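Local coordinates for protein glutathione s-transferase (Haemonchus contortus, PDB 2WS2) that probably transfers glutathione onto electrophilic substrates bearing a halide leaving group, as a sigma-family (Nu-class) glutathione S-transferase of a parasitic nematode, at residues 119-122 with 123-127; 105-108 with 109-112; 96-99 with 100-104; 174-177 with 178-181. One frame throughout, in Å; residues are numbered along the deposited sequence.

Contact 1: 119-122 with 123-127; sequences ALEK and DVFEP
Glu121 and Glu126 meet on one side of the first turns of helix 118-143. The backbone bonds here are irregular. Leu120 O takes two donors, Val124 N at 3.0 Å and Phe125 N at 2.9 Å. The second bond is the straighter, with an N-H...O angle of 170°. It spans five residues, so the helix widens into a pi-type turn at 123-125. Asp123 N reaches Ala119 O only through a weak bond.

Apolar contact is slight. Leu120 CD2 and Val124 CG2 lie 4.0 Å apart, the two side chains running the same way.

The acidic pair is closer. Glu126 CD sits 3.5 Å from Glu121 CG, and the carboxylate planes are turned 79° to each other. Glu121 OE1 and Glu126 OE1 are 4.1 Å apart. Glu121 CG is anti to its N (chi1 -167°); with the bend at chi2 this sets its carboxylate alongside that of Glu126. Tyr169 OH bonds to Glu121 OE1 and to Glu126 OE2, and Tyr105 OH to Glu121 OE2.

Two carboxylates thus meet at one tyrosine hydroxyl, which can give its proton to only one at a time. Their closeness would be expected to favour protonation of one of them.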
loop_
_atom_site.group_PDB
_atom_site.type_symbol
_atom_site.label_atom_id
_atom_site.label_comp_id
_atom_site.label_asym_id
_atom_site.label_seq_id
_atom_site.Cartn_x
_atom_site.Cartn_y
_atom_site.Cartn_z
ATOM N N ALA A 119 3.704 15.682 23.974
ATOM C CA ALA A 119 3.508 14.265 24.292
ATOM C C ALA A 119 2.870 13.447 23.163
ATOM O O ALA A 119 2.478 12.298 23.369
ATOM C CB ALA A 119 2.766 14.083 25.618
ATOM N N LEU A 120 2.776 14.041 21.978
ATOM C CA LEU A 120 2.464 13.311 20.751
ATOM C C LEU A 120 3.753 13.174 19.962
ATOM O O LEU A 120 4.024 12.131 19.344
ATOM C CB LEU A 120 1.429 14.047 19.916
ATOM C CG LEU A 120 -0.053 13.787 20.188
ATOM C CD1 LEU A 120 -0.755 14.014 18.907
ATOM C CD2 LEU A 120 -0.311 12.363 20.713
ATOM N N GLU A 121 4.541 14.239 19.984
ATOM C CA GLU A 121 5.925 14.150 19.586
ATOM C C GLU A 121 6.505 12.909 20.232
ATOM O O GLU A 121 6.969 12.037 19.524
ATOM C CB GLU A 121 6.695 15.383 20.045
ATOM C CG GLU A 121 8.072 15.535 19.413
ATOM C CD GLU A 121 8.484 16.982 19.251
ATOM O OE1 GLU A 121 9.697 17.273 19.387
ATOM O OE2 GLU A 121 7.601 17.833 18.950
ATOM N N LYS A 122 6.452 12.831 21.562
ATOM C CA LYS A 122 7.143 11.779 22.321
ATOM C C LYS A 122 6.438 10.419 22.528
ATOM O O LYS A 122 7.122 9.453 22.846
ATOM C CB LYS A 122 7.700 12.316 23.659
ATOM C CG LYS A 122 6.662 12.801 24.668
ATOM C CD LYS A 122 7.310 13.508 25.867
ATOM C CE LYS A 122 7.334 15.034 25.720
ATOM N NZ LYS A 122 7.047 15.712 27.030
ATOM N N ASP A 123 5.111 10.336 22.374
ATOM C CA ASP A 123 4.405 9.017 22.516
ATOM C C ASP A 123 3.856 8.471 21.178
ATOM O O ASP A 123 3.309 7.355 21.110
ATOM C CB ASP A 123 3.317 9.030 23.619
ATOM C CG ASP A 123 3.900 9.032 25.064
ATOM O OD1 ASP A 123 4.317 7.978 25.602
ATOM O OD2 ASP A 123 3.910 10.099 25.694
ATOM N N VAL A 124 4.022 9.245 20.115
ATOM C CA VAL A 124 3.678 8.800 18.765
ATOM C C VAL A 124 4.870 8.949 17.793
ATOM O O VAL A 124 5.407 7.948 17.306
ATOM C CB VAL A 124 2.430 9.544 18.217
ATOM C CG1 VAL A 124 2.304 9.364 16.703
ATOM C CG2 VAL A 124 1.142 9.103 18.954
ATOM N N PHE A 125 5.282 10.195 17.556
ATOM C CA PHE A 125 6.207 10.551 16.473
ATOM C C PHE A 125 7.633 10.057 16.641
ATOM O O PHE A 125 8.238 9.561 15.687
ATOM C CB PHE A 125 6.237 12.077 16.265
ATOM C CG PHE A 125 7.306 12.545 15.305
ATOM C CD1 PHE A 125 7.111 12.463 13.924
ATOM C CD2 PHE A 125 8.524 13.058 15.784
ATOM C CE1 PHE A 125 8.106 12.892 13.035
ATOM C CE2 PHE A 125 9.534 13.482 14.902
ATOM C CZ PHE A 125 9.324 13.406 13.530
ATOM N N GLU A 126 8.196 10.253 17.824
ATOM C CA GLU A 126 9.620 9.996 17.999
ATOM C C GLU A 126 9.923 8.494 18.090
ATOM O O GLU A 126 10.855 8.035 17.441
ATOM C CB GLU A 126 10.184 10.791 19.175
ATOM C CG GLU A 126 9.667 12.221 19.182
ATOM C CD GLU A 126 10.743 13.240 19.341
ATOM O OE1 GLU A 126 11.051 13.617 20.505
ATOM O OE2 GLU A 126 11.263 13.678 18.294
ATOM N N PRO A 127 9.103 7.718 18.835
ATOM C CA PRO A 127 9.360 6.290 18.763
ATOM C C PRO A 127 9.001 5.718 17.392
ATOM O O PRO A 127 9.303 4.550 17.127
ATOM C CB PRO A 127 8.457 5.709 19.859
ATOM C CG PRO A 127 7.983 6.905 20.655
ATOM C CD PRO A 127 7.961 8.010 19.708
#

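Contact 2: 105-108 with 109-112; sequences YFKV and LLGM
Lys107 and Leu110 bring their CA atoms within 4.2 Å where the chain leaves helix 103-107 and curls into the loop that leads to helix 118-143. The loop then makes an inverse gamma turn centred on Gly111. It is closed by a weak bond from Met112 N to Leu110 O at 3.1 Å. This belongs to the helical C-terminal domain of the glutathione transferase fold, on its surface.

Backbone bonding between 105-108 and 109-112 is missing. Lys107 O lies 2.7 Å from Leu110 N, but the angle is too poor for a hydrogen bond. Other backbone atoms around Lys107 O are modelled very close together, so the fine detail of this bend is doubtful.

Lys107 and Leu110 make the side-chain contact. Leu110 CG lies anti to its carbonyl carbon (chi1 -76°). That turns the branch back over the end of the helix, and CD1 comes 3.4 Å from Phe106 O. Lys107 bends at chi2 and chi3, which carries its amine round to the leucine, and the two chains pass at a slant.

Beyond the two segments, Phe106 touches Thr166 and Val108 touches Leu117. Lys107 also touches Asp113. The ring of Tyr105 meets that of Phe125 with planes about 30° apart.

At the far end of the lysine, Lys107 NZ lies 3.8 Å from the methyl Leu110 CD2.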
loop_
_atom_site.group_PDB
_atom_site.type_symbol
_atom_site.label_atom_id
_atom_site.label_comp_id
_atom_site.label_asym_id
_atom_site.label_seq_id
_atom_site.Cartn_x
_atom_site.Cartn_y
_atom_site.Cartn_z
ATOM N N TYR A 105 0.081 13.430 14.589
ATOM C CA TYR A 105 1.038 14.425 15.096
ATOM C C TYR A 105 1.442 15.438 14.003
ATOM O O TYR A 105 1.965 16.508 14.291
ATOM C CB TYR A 105 2.251 13.722 15.739
ATOM C CG TYR A 105 3.405 14.653 16.019
ATOM C CD1 TYR A 105 3.419 15.442 17.168
ATOM C CD2 TYR A 105 4.450 14.783 15.119
ATOM C CE1 TYR A 105 4.456 16.311 17.423
ATOM C CE2 TYR A 105 5.497 15.664 15.361
ATOM C CZ TYR A 105 5.495 16.410 16.525
ATOM O OH TYR A 105 6.517 17.281 16.779
ATOM N N PHE A 106 1.143 15.127 12.746
ATOM C CA PHE A 106 1.466 16.015 11.636
ATOM C C PHE A 106 0.563 17.262 11.623
ATOM O O PHE A 106 0.931 18.303 11.069
ATOM C CB PHE A 106 1.325 15.241 10.319
ATOM C CG PHE A 106 2.603 15.104 9.527
ATOM C CD1 PHE A 106 3.854 15.166 10.147
ATOM C CD2 PHE A 106 2.546 14.900 8.152
ATOM C CE1 PHE A 106 5.020 15.030 9.404
ATOM C CE2 PHE A 106 3.721 14.763 7.396
ATOM C CZ PHE A 106 4.957 14.825 8.028
ATOM N N LYS A 107 -0.613 17.139 12.246
ATOM C CA LYS A 107 -1.661 18.151 12.191
ATOM C C LYS A 107 -1.689 19.056 13.423
ATOM O O LYS A 107 -1.889 20.263 13.301
ATOM C CB LYS A 107 -3.038 17.487 11.986
ATOM C CG LYS A 107 -3.107 16.529 10.788
ATOM C CD LYS A 107 -2.781 17.223 9.462
ATOM C CE LYS A 107 -1.380 16.921 8.963
ATOM N NZ LYS A 107 -1.054 17.593 7.672
ATOM N N VAL A 108 -1.499 18.467 14.600
ATOM C CA VAL A 108 -1.375 19.212 15.867
ATOM C C VAL A 108 -0.320 20.354 15.827
ATOM O O VAL A 108 -0.080 21.063 16.831
ATOM C CB VAL A 108 -1.175 18.224 17.034
ATOM C CG1 VAL A 108 0.054 18.524 17.854
ATOM C CG2 VAL A 108 -2.442 18.113 17.885
ATOM N N LEU A 109 0.296 20.539 14.661
ATOM C CA LEU A 109 0.794 21.866 14.314
ATOM C C LEU A 109 0.126 22.400 13.049
ATOM O O LEU A 109 -0.374 23.531 13.035
ATOM C CB LEU A 109 2.320 21.921 14.222
ATOM C CG LEU A 109 2.815 23.376 14.257
ATOM C CD1 LEU A 109 4.059 23.546 15.149
ATOM C CD2 LEU A 109 3.060 23.950 12.850
ATOM N N LEU A 110 0.081 21.592 12.000
ATOM C CA LEU A 110 -0.628 22.002 10.781
ATOM C C LEU A 110 -2.156 22.098 11.003
ATOM O O LEU A 110 -2.614 22.486 12.087
ATOM C CB LEU A 110 -0.239 21.128 9.568
ATOM C CG LEU A 110 1.131 21.391 8.896
ATOM C CD1 LEU A 110 2.269 21.242 9.868
ATOM C CD2 LEU A 110 1.394 20.492 7.678
ATOM N N GLY A 111 -2.941 21.742 9.991
ATOM C CA GLY A 111 -4.364 21.988 10.034
ATOM C C GLY A 111 -5.280 20.995 10.722
ATOM O O GLY A 111 -6.040 20.303 10.032
ATOM N N MET A 112 -5.241 20.928 12.061
ATOM C CA MET A 112 -6.450 20.503 12.833
ATOM C C MET A 112 -6.363 20.352 14.363
ATOM O O MET A 112 -6.762 21.250 15.111
ATOM C CB MET A 112 -7.131 19.250 12.224
ATOM C CG MET A 112 -8.611 19.443 11.909
ATOM S SD MET A 112 -9.543 17.903 11.722
ATOM C CE MET A 112 -10.821 18.379 10.563
#

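Contact 3: 96-99 with 100-104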
loop_
_atom_site.group_PDB
_atom_site.type_symbol
_atom_site.label_atom_id
_atom_site.label_comp_id
_atom_site.label_asym_id
_atom_site.label_seq_id
_atom_site.Cartn_x
_atom_site.Cartn_y
_atom_site.Cartn_z
ATOM N N LYS A 96 5.278 4.193 3.899
ATOM C CA LYS A 96 3.867 4.534 3.954
ATOM C C LYS A 96 3.250 4.281 5.344
ATOM O O LYS A 96 2.457 5.087 5.810
ATOM C CB LYS A 96 3.104 3.788 2.849
ATOM C CG LYS A 96 1.976 4.588 2.226
ATOM C CD LYS A 96 2.514 5.486 1.101
ATOM C CE LYS A 96 1.462 6.399 0.546
ATOM N NZ LYS A 96 1.685 6.601 -0.937
ATOM N N ASP A 97 3.605 3.179 6.013
ATOM C CA ASP A 97 3.070 2.917 7.364
ATOM C C ASP A 97 3.665 3.902 8.361
ATOM O O ASP A 97 3.116 4.124 9.442
ATOM C CB ASP A 97 3.387 1.493 7.846
ATOM C CG ASP A 97 2.536 0.418 7.156
ATOM O OD1 ASP A 97 1.530 0.759 6.504
ATOM O OD2 ASP A 97 2.884 -0.784 7.282
ATOM N N PHE A 98 4.817 4.459 8.008
ATOM C CA PHE A 98 5.446 5.453 8.851
ATOM C C PHE A 98 4.633 6.718 8.703
ATOM O O PHE A 98 4.311 7.347 9.694
ATOM C CB PHE A 98 6.908 5.663 8.474
ATOM C CG PHE A 98 7.539 6.916 9.083
ATOM C CD1 PHE A 98 7.885 6.958 10.432
ATOM C CD2 PHE A 98 7.803 8.023 8.297
ATOM C CE1 PHE A 98 8.473 8.098 10.994
ATOM C CE2 PHE A 98 8.418 9.176 8.852
ATOM C CZ PHE A 98 8.746 9.199 10.204
ATOM N N LEU A 99 4.294 7.064 7.467
ATOM C CA LEU A 99 3.368 8.166 7.170
ATOM C C LEU A 99 2.066 8.137 7.977
ATOM O O LEU A 99 1.674 9.151 8.542
ATOM C CB LEU A 99 3.073 8.238 5.669
ATOM C CG LEU A 99 3.665 9.487 5.020
ATOM C CD1 LEU A 99 5.162 9.611 5.336
ATOM C CD2 LEU A 99 3.380 9.603 3.514
ATOM N N ASN A 100 1.434 6.965 8.061
ATOM C CA ASN A 100 0.140 6.811 8.723
ATOM C C ASN A 100 0.183 6.861 10.246
ATOM O O ASN A 100 -0.682 7.466 10.887
ATOM C CB ASN A 100 -0.531 5.516 8.277
ATOM C CG ASN A 100 -1.410 5.702 7.057
ATOM O OD1 ASN A 100 -1.028 6.345 6.072
ATOM N ND2 ASN A 100 -2.599 5.119 7.112
ATOM N N GLU A 101 1.180 6.197 10.820
ATOM C CA GLU A 101 1.405 6.211 12.263
ATOM C C GLU A 101 1.903 7.617 12.696
ATOM O O GLU A 101 2.200 7.860 13.865
ATOM C CB GLU A 101 2.470 5.144 12.614
ATOM C CG GLU A 101 2.374 4.530 14.028
ATOM C CD GLU A 101 3.739 4.387 14.689
ATOM O OE1 GLU A 101 3.783 4.117 15.899
ATOM O OE2 GLU A 101 4.776 4.591 14.008
ATOM N N VAL A 102 1.995 8.545 11.764
ATOM C CA VAL A 102 2.593 9.845 12.082
ATOM C C VAL A 102 1.735 11.077 11.726
ATOM O O VAL A 102 2.078 12.205 12.089
ATOM C CB VAL A 102 4.047 9.909 11.517
ATOM C CG1 VAL A 102 4.265 11.092 10.611
ATOM C CG2 VAL A 102 5.084 9.790 12.656
ATOM N N ARG A 103 0.622 10.836 11.043
ATOM C CA ARG A 103 -0.366 11.867 10.674
ATOM C C ARG A 103 -0.901 12.630 11.900
ATOM O O ARG A 103 -0.701 13.829 11.995
ATOM C CB ARG A 103 -1.566 11.250 9.913
ATOM C CG ARG A 103 -1.475 11.148 8.403
ATOM C CD ARG A 103 -1.419 9.676 7.988
ATOM N NE ARG A 103 -1.852 9.405 6.615
ATOM C CZ ARG A 103 -1.112 9.582 5.527
ATOM N NH1 ARG A 103 0.117 10.085 5.623
ATOM N NH2 ARG A 103 -1.616 9.296 4.328
ATOM N N PRO A 104 -1.616 11.951 12.822
ATOM C CA PRO A 104 -2.147 12.632 14.002
ATOM C C PRO A 104 -1.226 13.642 14.664
ATOM O O PRO A 104 -1.719 14.629 15.218
ATOM C CB PRO A 104 -2.446 11.478 14.945
ATOM C CG PRO A 104 -2.986 10.448 14.016
ATOM C CD PRO A 104 -2.253 10.631 12.680
#
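Lys96 O accepts a hydrogen bond from Asn100 N at 3.1 Å, and Asp97 O accepts one from Glu101 N at 3.2 Å. The Glu101 bond is nearly straight, 164° at the hydrogen. These are the last regular alpha-helical turns of helix 82-100, in the helical C-terminal domain. The bond from Val102 N to Leu99 O, 3.3 Å, spans only three residues. Its donor stands above the carbonyl plane, 64° out of it. The chain makes a tighter turn here before helix 103-107.

Arg103 reaches back over this bend. Its chain turns at chi2 (113°), so that CD lies 3.2 Å from Leu99 O and NH1 comes to the aliphatic side of Leu99, 3.5 Å from CB. Asn100 OD1 lies above one face of the guanidinium, displaced toward its rim. The amide oxygen of Asn100 may favour the arginine charge there.

Farther out is apolar packing. Val102 points back at the preceding turn and touches Phe125 and Ala128 of helix 118-143. The Phe98 ring meets that of Phe132. Asn100 packs on Asn100 of the second subunit, so this helix end borders the dimer interface.

Between Phe98 and Val102 the approach is slanted, with CE1 4.1 Å from CG2.

Contact 4: 174-177 with 178-181; sequences DGFP and EVKA
At the N-cap of helix 177-186, Phe176 packs its CB against Val179 and Pro177 opens the first turn. The helix belongs to the C-terminal domain.

Hydrogen bonds come first. Phe176 O accepts a hydrogen bond from Lys180 N at 3.2 Å, although the place of that nitrogen is less sure. Val179 N gives the same oxygen a weak bond at 3.1 Å. Pro177 O is bonded by Ala181 N, also at 3.1 Å. Proline has no N-H to offer, and at this position in the first turn none is needed.

Apolar contact lies on the inner side. Val179 CG2, anti to its own carbonyl carbon, comes 3.6 Å from Phe176 CB. The phenylalanine ring lies on helix 118-143, touching Arg129, Gln130 and Thr134. Val179 touches Phe133 of the same helix. Phe176 thus serves the helix start through its backbone oxygen and the domain interior through its ring.

On the exposed side, Glu178 runs beside the Pro177 ring. Its bend at chi2 (89°) folds the carboxylate back toward the helix N-terminus, a place that would suit a negative charge. Glu178 OE1 ends 3.5 Å from Pro177 CG.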
loop_
_atom_site.group_PDB
_atom_site.type_symbol
_atom_site.label_atom_id
_atom_site.label_comp_id
_atom_site.label_asym_id
_atom_site.label_seq_id
_atom_site.Cartn_x
_atom_site.Cartn_y
_atom_site.Cartn_z
ATOM N N ASP A 174 18.075 14.009 12.973
ATOM C CA ASP A 174 19.114 14.459 13.903
ATOM C C ASP A 174 20.154 13.351 14.148
ATOM O O ASP A 174 21.235 13.369 13.546
ATOM C CB ASP A 174 18.500 15.003 15.213
ATOM C CG ASP A 174 19.520 15.787 16.064
ATOM O OD1 ASP A 174 20.147 16.738 15.534
ATOM O OD2 ASP A 174 19.692 15.454 17.254
ATOM N N GLY A 175 19.826 12.363 14.975
ATOM C CA GLY A 175 20.724 11.234 15.185
ATOM C C GLY A 175 20.809 10.263 14.010
ATOM O O GLY A 175 21.034 9.072 14.222
ATOM N N PHE A 176 20.661 10.760 12.781
ATOM C CA PHE A 176 20.673 9.904 11.587
ATOM C C PHE A 176 21.256 10.555 10.343
ATOM O O PHE A 176 20.517 10.764 9.367
ATOM C CB PHE A 176 19.235 9.458 11.266
ATOM C CG PHE A 176 18.550 8.765 12.405
ATOM C CD1 PHE A 176 18.854 7.448 12.705
ATOM C CD2 PHE A 176 17.592 9.424 13.160
ATOM C CE1 PHE A 176 18.228 6.805 13.760
ATOM C CE2 PHE A 176 16.922 8.787 14.204
ATOM C CZ PHE A 176 17.254 7.470 14.522
ATOM N N PRO A 177 22.579 10.873 10.344
ATOM C CA PRO A 177 23.204 11.525 9.184
ATOM C C PRO A 177 23.225 10.686 7.926
ATOM O O PRO A 177 23.380 11.211 6.843
ATOM C CB PRO A 177 24.671 11.755 9.638
ATOM C CG PRO A 177 24.890 10.800 10.713
ATOM C CD PRO A 177 23.562 10.635 11.425
ATOM N N GLU A 178 23.089 9.373 8.046
ATOM C CA GLU A 178 23.035 8.595 6.813
ATOM C C GLU A 178 21.729 8.787 6.080
ATOM O O GLU A 178 21.714 8.808 4.858
ATOM C CB GLU A 178 23.386 7.124 7.018
ATOM C CG GLU A 178 24.922 6.885 7.022
ATOM C CD GLU A 178 25.515 7.009 8.402
ATOM O OE1 GLU A 178 24.849 7.628 9.253
ATOM O OE2 GLU A 178 26.618 6.437 8.663
ATOM N N VAL A 179 20.646 8.943 6.835
ATOM C CA VAL A 179 19.334 9.190 6.239
ATOM C C VAL A 179 19.422 10.531 5.533
ATOM O O VAL A 179 19.291 10.622 4.307
ATOM C CB VAL A 179 18.233 9.208 7.333
ATOM C CG1 VAL A 179 16.855 9.412 6.741
ATOM C CG2 VAL A 179 18.305 7.951 8.144
ATOM N N LYS A 180 19.761 11.563 6.310
ATOM C CA LYS A 180 19.931 12.917 5.766
ATOM C C LYS A 180 20.735 12.961 4.476
ATOM O O LYS A 180 20.387 13.651 3.562
ATOM C CB LYS A 180 20.474 13.908 6.842
ATOM C CG LYS A 180 20.696 15.333 6.305
ATOM C CD LYS A 180 20.920 16.310 7.465
ATOM C CE LYS A 180 21.768 17.533 7.045
ATOM N NZ LYS A 180 22.487 18.085 8.273
ATOM N N ALA A 181 21.791 12.186 4.370
ATOM C CA ALA A 181 22.623 12.223 3.164
ATOM C C ALA A 181 22.027 11.434 1.992
ATOM O O ALA A 181 22.342 11.676 0.830
ATOM C CB ALA A 181 23.999 11.700 3.484
#

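Contacts 3, 2 and 1 follow one another along the chain and gather where helices 82-100, 103-107 and 118-143 come together. Their centres are 12 to 13 Å apart. Contact 1 touches both others: Phe125 CB lies 3.4 Å from Tyr105 CD2 of contact 2, and Val124 CG1 lies 3.2 Å from Glu101 O of contact 3. Contacts 2 and 3 share helix 103-107. Contact 4 stands apart, its centre about 19 Å from those of contacts 1 and 3, and its nearest atoms about 7 Å from contact 1. Helix 118-143 bridges that gap. All four lie in the helical C-terminal domain, whereas glutathione transferases bind glutathione mainly through the thioredoxin-like N-terminal domain.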